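Local coordinates for exopolysaccharide biosynthesis protein (Pantoea stewartii subsp. stewartii DC283, PDB 6TGF) that modifies the glycan biofilm of its bacterium, probably as a hydrolase, and has a tailspike-like parallel beta-helix fold, at residues His477-Thr485 against Leu503-Glu514. Numbering follows the deposited sequence.
Sequences HSRLNTRQT and LSAWEMGSTRVE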
loop_
_atom_site.group_PDB
_atom_site.type_symbol
_atom_site.label_atom_id
_atom_site.label_comp_id
_atom_site.label_asym_id
_atom_site.label_seq_id
_atom_site.Cartn_x
_atom_site.Cartn_y
_atom_site.Cartn_z
ATOM N N HIS B 477 -21.966 -8.951 14.521
ATOM C CA HIS B 477 -22.517 -7.596 14.236
ATOM C C HIS B 477 -21.484 -6.732 13.500
ATOM O O HIS B 477 -21.658 -5.499 13.492
ATOM C CB HIS B 477 -22.966 -6.904 15.535
ATOM C CG HIS B 477 -23.982 -7.663 16.318
ATOM N ND1 HIS B 477 -25.290 -7.803 15.897
ATOM C CD2 HIS B 477 -23.894 -8.308 17.501
ATOM C CE1 HIS B 477 -25.960 -8.513 16.782
ATOM N NE2 HIS B 477 -25.127 -8.834 17.777
ATOM N N SER B 478 -20.455 -7.342 12.901
ATOM C CA SER B 478 -19.316 -6.625 12.272
ATOM C C SER B 478 -19.665 -6.272 10.822
ATOM O O SER B 478 -20.117 -7.168 10.087
ATOM C CB SER B 478 -18.044 -7.426 12.359
ATOM O OG SER B 478 -16.912 -6.582 12.211
ATOM N N ARG B 479 -19.459 -5.010 10.439
ATOM C CA ARG B 479 -19.789 -4.467 9.094
ATOM C C ARG B 479 -18.611 -4.741 8.151
ATOM O O ARG B 479 -17.706 -3.885 8.065
ATOM C CB ARG B 479 -20.109 -2.971 9.198
ATOM C CG ARG B 479 -21.233 -2.636 10.168
ATOM C CD ARG B 479 -21.374 -1.142 10.385
ATOM N NE ARG B 479 -20.335 -0.587 11.242
ATOM C CZ ARG B 479 -20.091 0.712 11.403
ATOM N NH1 ARG B 479 -20.807 1.617 10.755
ATOM N NH2 ARG B 479 -19.124 1.103 12.214
ATOM N N LEU B 480 -18.622 -5.896 7.476
ATOM C CA LEU B 480 -17.493 -6.386 6.640
ATOM C C LEU B 480 -17.706 -5.977 5.178
ATOM O O LEU B 480 -18.866 -5.951 4.729
ATOM C CB LEU B 480 -17.380 -7.908 6.778
ATOM C CG LEU B 480 -17.300 -8.442 8.208
ATOM C CD1 LEU B 480 -16.974 -9.928 8.205
ATOM C CD2 LEU B 480 -16.273 -7.677 9.033
ATOM N N ASN B 481 -16.606 -5.671 4.483
ATOM C CA ASN B 481 -16.558 -5.320 3.038
ATOM C C ASN B 481 -15.341 -6.037 2.435
ATOM O O ASN B 481 -14.234 -5.464 2.478
ATOM C CB ASN B 481 -16.529 -3.799 2.854
ATOM C CG ASN B 481 -16.896 -3.348 1.456
ATOM O OD1 ASN B 481 -16.791 -4.113 0.499
ATOM N ND2 ASN B 481 -17.326 -2.103 1.329
ATOM N N THR B 482 -15.531 -7.259 1.923
ATOM C CA THR B 482 -14.440 -8.257 1.739
ATOM C C THR B 482 -14.258 -8.624 0.262
ATOM O O THR B 482 -15.248 -8.579 -0.494
ATOM C CB THR B 482 -14.695 -9.511 2.588
ATOM O OG1 THR B 482 -15.646 -10.340 1.918
ATOM C CG2 THR B 482 -15.198 -9.190 3.979
ATOM N N ARG B 483 -13.025 -8.984 -0.111
ATOM C CA ARG B 483 -12.669 -9.587 -1.424
ATOM C C ARG B 483 -11.637 -10.701 -1.217
ATOM O O ARG B 483 -10.710 -10.506 -0.407
ATOM C CB ARG B 483 -12.096 -8.542 -2.385
ATOM C CG ARG B 483 -13.091 -7.478 -2.823
ATOM C CD ARG B 483 -12.520 -6.610 -3.928
ATOM N NE ARG B 483 -11.308 -5.923 -3.502
ATOM C CZ ARG B 483 -10.477 -5.269 -4.307
ATOM N NH1 ARG B 483 -10.712 -5.203 -5.608
ATOM N NH2 ARG B 483 -9.404 -4.685 -3.805
ATOM N N GLN B 484 -11.804 -11.819 -1.932
ATOM C CA GLN B 484 -10.816 -12.925 -2.047
ATOM C C GLN B 484 -10.441 -13.441 -0.650
ATOM O O GLN B 484 -9.233 -13.545 -0.356
ATOM C CB GLN B 484 -9.592 -12.447 -2.835
ATOM C CG GLN B 484 -8.823 -13.575 -3.509
ATOM C CD GLN B 484 -7.625 -13.076 -4.280
ATOM O OE1 GLN B 484 -7.650 -12.975 -5.504
ATOM N NE2 GLN B 484 -6.563 -12.749 -3.562
ATOM N N THR B 485 -11.444 -13.760 0.175
ATOM C CA THR B 485 -11.267 -14.448 1.482
ATOM C C THR B 485 -10.995 -15.930 1.206
ATOM O O THR B 485 -11.837 -16.569 0.545
ATOM C CB THR B 485 -12.478 -14.251 2.402
ATOM O OG1 THR B 485 -12.731 -12.850 2.515
ATOM C CG2 THR B 485 -12.271 -14.845 3.779
ATOM N N LEU B 503 -23.636 -0.862 17.794
ATOM C CA LEU B 503 -24.348 0.176 16.997
ATOM C C LEU B 503 -25.806 -0.248 16.776
ATOM O O LEU B 503 -26.173 -1.359 17.209
ATOM C CB LEU B 503 -23.618 0.372 15.664
ATOM C CG LEU B 503 -22.150 0.787 15.770
ATOM C CD1 LEU B 503 -21.519 0.897 14.391
ATOM C CD2 LEU B 503 -22.000 2.098 16.528
ATOM N N SER B 504 -26.600 0.614 16.131
ATOM C CA SER B 504 -28.047 0.401 15.859
ATOM C C SER B 504 -28.221 -0.695 14.801
ATOM O O SER B 504 -27.266 -0.944 14.037
ATOM C CB SER B 504 -28.727 1.680 15.436
ATOM O OG SER B 504 -28.475 1.966 14.068
ATOM N N ALA B 505 -29.406 -1.312 14.764
ATOM C CA ALA B 505 -29.798 -2.362 13.795
ATOM C C ALA B 505 -29.645 -1.840 12.360
ATOM O O ALA B 505 -29.343 -2.652 11.465
ATOM C CB ALA B 505 -31.216 -2.804 14.068
ATOM N N TRP B 506 -29.843 -0.533 12.158
ATOM C CA TRP B 506 -29.831 0.138 10.830
ATOM C C TRP B 506 -28.416 0.167 10.239
ATOM O O TRP B 506 -28.306 0.252 9.002
ATOM C CB TRP B 506 -30.418 1.550 10.940
ATOM C CG TRP B 506 -31.877 1.559 11.280
ATOM C CD1 TRP B 506 -32.902 1.131 10.488
ATOM C CD2 TRP B 506 -32.477 2.004 12.509
ATOM N NE1 TRP B 506 -34.098 1.285 11.135
ATOM C CE2 TRP B 506 -33.870 1.817 12.377
ATOM C CE3 TRP B 506 -31.978 2.543 13.702
ATOM C CZ2 TRP B 506 -34.764 2.147 13.395
ATOM C CZ3 TRP B 506 -32.864 2.870 14.706
ATOM C CH2 TRP B 506 -34.238 2.675 14.552
ATOM N N GLU B 507 -27.381 0.103 11.083
ATOM C CA GLU B 507 -25.959 0.158 10.652
ATOM C C GLU B 507 -25.472 -1.233 10.225
ATOM O O GLU B 507 -24.389 -1.306 9.617
ATOM C CB GLU B 507 -25.076 0.708 11.774
ATOM C CG GLU B 507 -25.476 2.093 12.252
ATOM C CD GLU B 507 -25.413 3.197 11.208
ATOM O OE1 GLU B 507 -25.769 4.343 11.546
ATOM O OE2 GLU B 507 -25.010 2.917 10.062
ATOM N N MET B 508 -26.240 -2.287 10.513
ATOM C CA MET B 508 -25.805 -3.702 10.355
ATOM C C MET B 508 -25.789 -4.101 8.876
ATOM O O MET B 508 -26.482 -3.449 8.072
ATOM C CB MET B 508 -26.726 -4.651 11.128
ATOM C CG MET B 508 -26.651 -4.465 12.630
ATOM S SD MET B 508 -24.991 -4.775 13.287
ATOM C CE MET B 508 -24.335 -3.109 13.381
ATOM N N GLY B 509 -25.010 -5.139 8.558
ATOM C CA GLY B 509 -24.871 -5.722 7.210
ATOM C C GLY B 509 -23.412 -5.881 6.816
ATOM O O GLY B 509 -22.584 -5.072 7.274
ATOM N N SER B 510 -23.113 -6.900 6.008
ATOM C CA SER B 510 -21.801 -7.133 5.352
ATOM C C SER B 510 -22.019 -7.369 3.854
ATOM O O SER B 510 -23.094 -7.880 3.485
ATOM C CB SER B 510 -21.074 -8.297 5.980
ATOM O OG SER B 510 -20.645 -7.980 7.294
ATOM N N THR B 511 -21.032 -6.999 3.032
ATOM C CA THR B 511 -20.976 -7.305 1.578
ATOM C C THR B 511 -19.702 -8.111 1.304
ATOM O O THR B 511 -18.612 -7.656 1.699
ATOM C CB THR B 511 -21.065 -6.027 0.733
ATOM O OG1 THR B 511 -22.359 -5.468 0.953
ATOM C CG2 THR B 511 -20.863 -6.272 -0.746
ATOM N N ARG B 512 -19.854 -9.275 0.672
ATOM C CA ARG B 512 -18.738 -10.175 0.288
ATOM C C ARG B 512 -18.694 -10.250 -1.240
ATOM O O ARG B 512 -19.618 -10.842 -1.832
ATOM C CB ARG B 512 -18.924 -11.553 0.932
ATOM C CG ARG B 512 -18.880 -11.537 2.454
ATOM C CD ARG B 512 -19.086 -12.918 3.050
ATOM N NE ARG B 512 -20.433 -13.427 2.821
ATOM C CZ ARG B 512 -20.814 -14.693 2.996
ATOM N NH1 ARG B 512 -19.950 -15.610 3.406
ATOM N NH2 ARG B 512 -22.068 -15.041 2.752
ATOM N N VAL B 513 -17.676 -9.632 -1.844
ATOM C CA VAL B 513 -17.420 -9.665 -3.313
ATOM C C VAL B 513 -16.348 -10.727 -3.571
ATOM O O VAL B 513 -15.187 -10.496 -3.185
ATOM C CB VAL B 513 -17.003 -8.282 -3.847
ATOM C CG1 VAL B 513 -16.703 -8.314 -5.338
ATOM C CG2 VAL B 513 -18.054 -7.226 -3.541
ATOM N N GLU B 514 -16.739 -11.850 -4.179
ATOM C CA GLU B 514 -15.831 -12.963 -4.563
ATOM C C GLU B 514 -15.857 -13.127 -6.085
ATOM O O GLU B 514 -16.810 -12.642 -6.724
ATOM C CB GLU B 514 -16.243 -14.260 -3.863
ATOM C CG GLU B 514 -16.011 -14.237 -2.364
ATOM C CD GLU B 514 -14.554 -14.292 -1.935
ATOM O OE1 GLU B 514 -13.697 -14.620 -2.784
ATOM O OE2 GLU B 514 -14.278 -14.007 -0.752
HETATM O O HOH W 1 -23.145 0.970 8.618
HETATM O O HOH W 2 -15.296 -11.575 -0.403
#
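Leu480 and Thr482 each bond through N-H and C=O to Ser510-Val513, which sets strands 479-483 and 511-514 in parallel: their axes come within 4.9 Å and diverge by 3°. Three of the four bonds are backbone ones, Thr511 N to Leu480 O (2.9 Å), Thr482 N to Thr511 O and Val513 N to Thr482 O. The fourth uses a side chain, Leu480 N giving its hydrogen to Ser510 OG at 2.9 Å with an N-H...O angle of 160°. Asn495 also bonds this hydroxyl.

At the other end a carboxylate continues the pairing. A bend about CB-CG of Glu514 (chi2 -71°) brings its carboxylate nearer to 477-485, where Thr485 N meets the syn lone pair of OE2 at 3.0 Å. A water donates to the same oxygen and lies 2.7 Å from Thr482 OG1, so OE2 is gripped by two partners. That threonine hydroxyl also packs against Arg512 CG, the two side chains lying alongside and pointing the same way.

At the N-terminal end of the contact, where Arg479 opens its strand, Leu503 and Glu507 meet its side chain. Leu503 CD1 sits over the centre of one guanidinium face, 3.2 Å above its plane, with the two side chains at about a right angle. A second water, in that plane at the edge, accepts from Arg479 NH1 and donates to Glu507 O and OE2, linking charges that do not touch; Glu507 OE2 also forms a salt bridge to Arg651 of the second subunit. In a separate contact beyond Arg479, Met508 SD lies at the edge of the His477 ring, 5.0 Å from its centroid.

Strand 458-467 flanks 479-483 on its other edge, and Asn481 ND2 bonds Val513 O of the second subunit. Parallel strands stacked coil on coil within a trimer are characteristic of the tailspike-like parallel beta-helix.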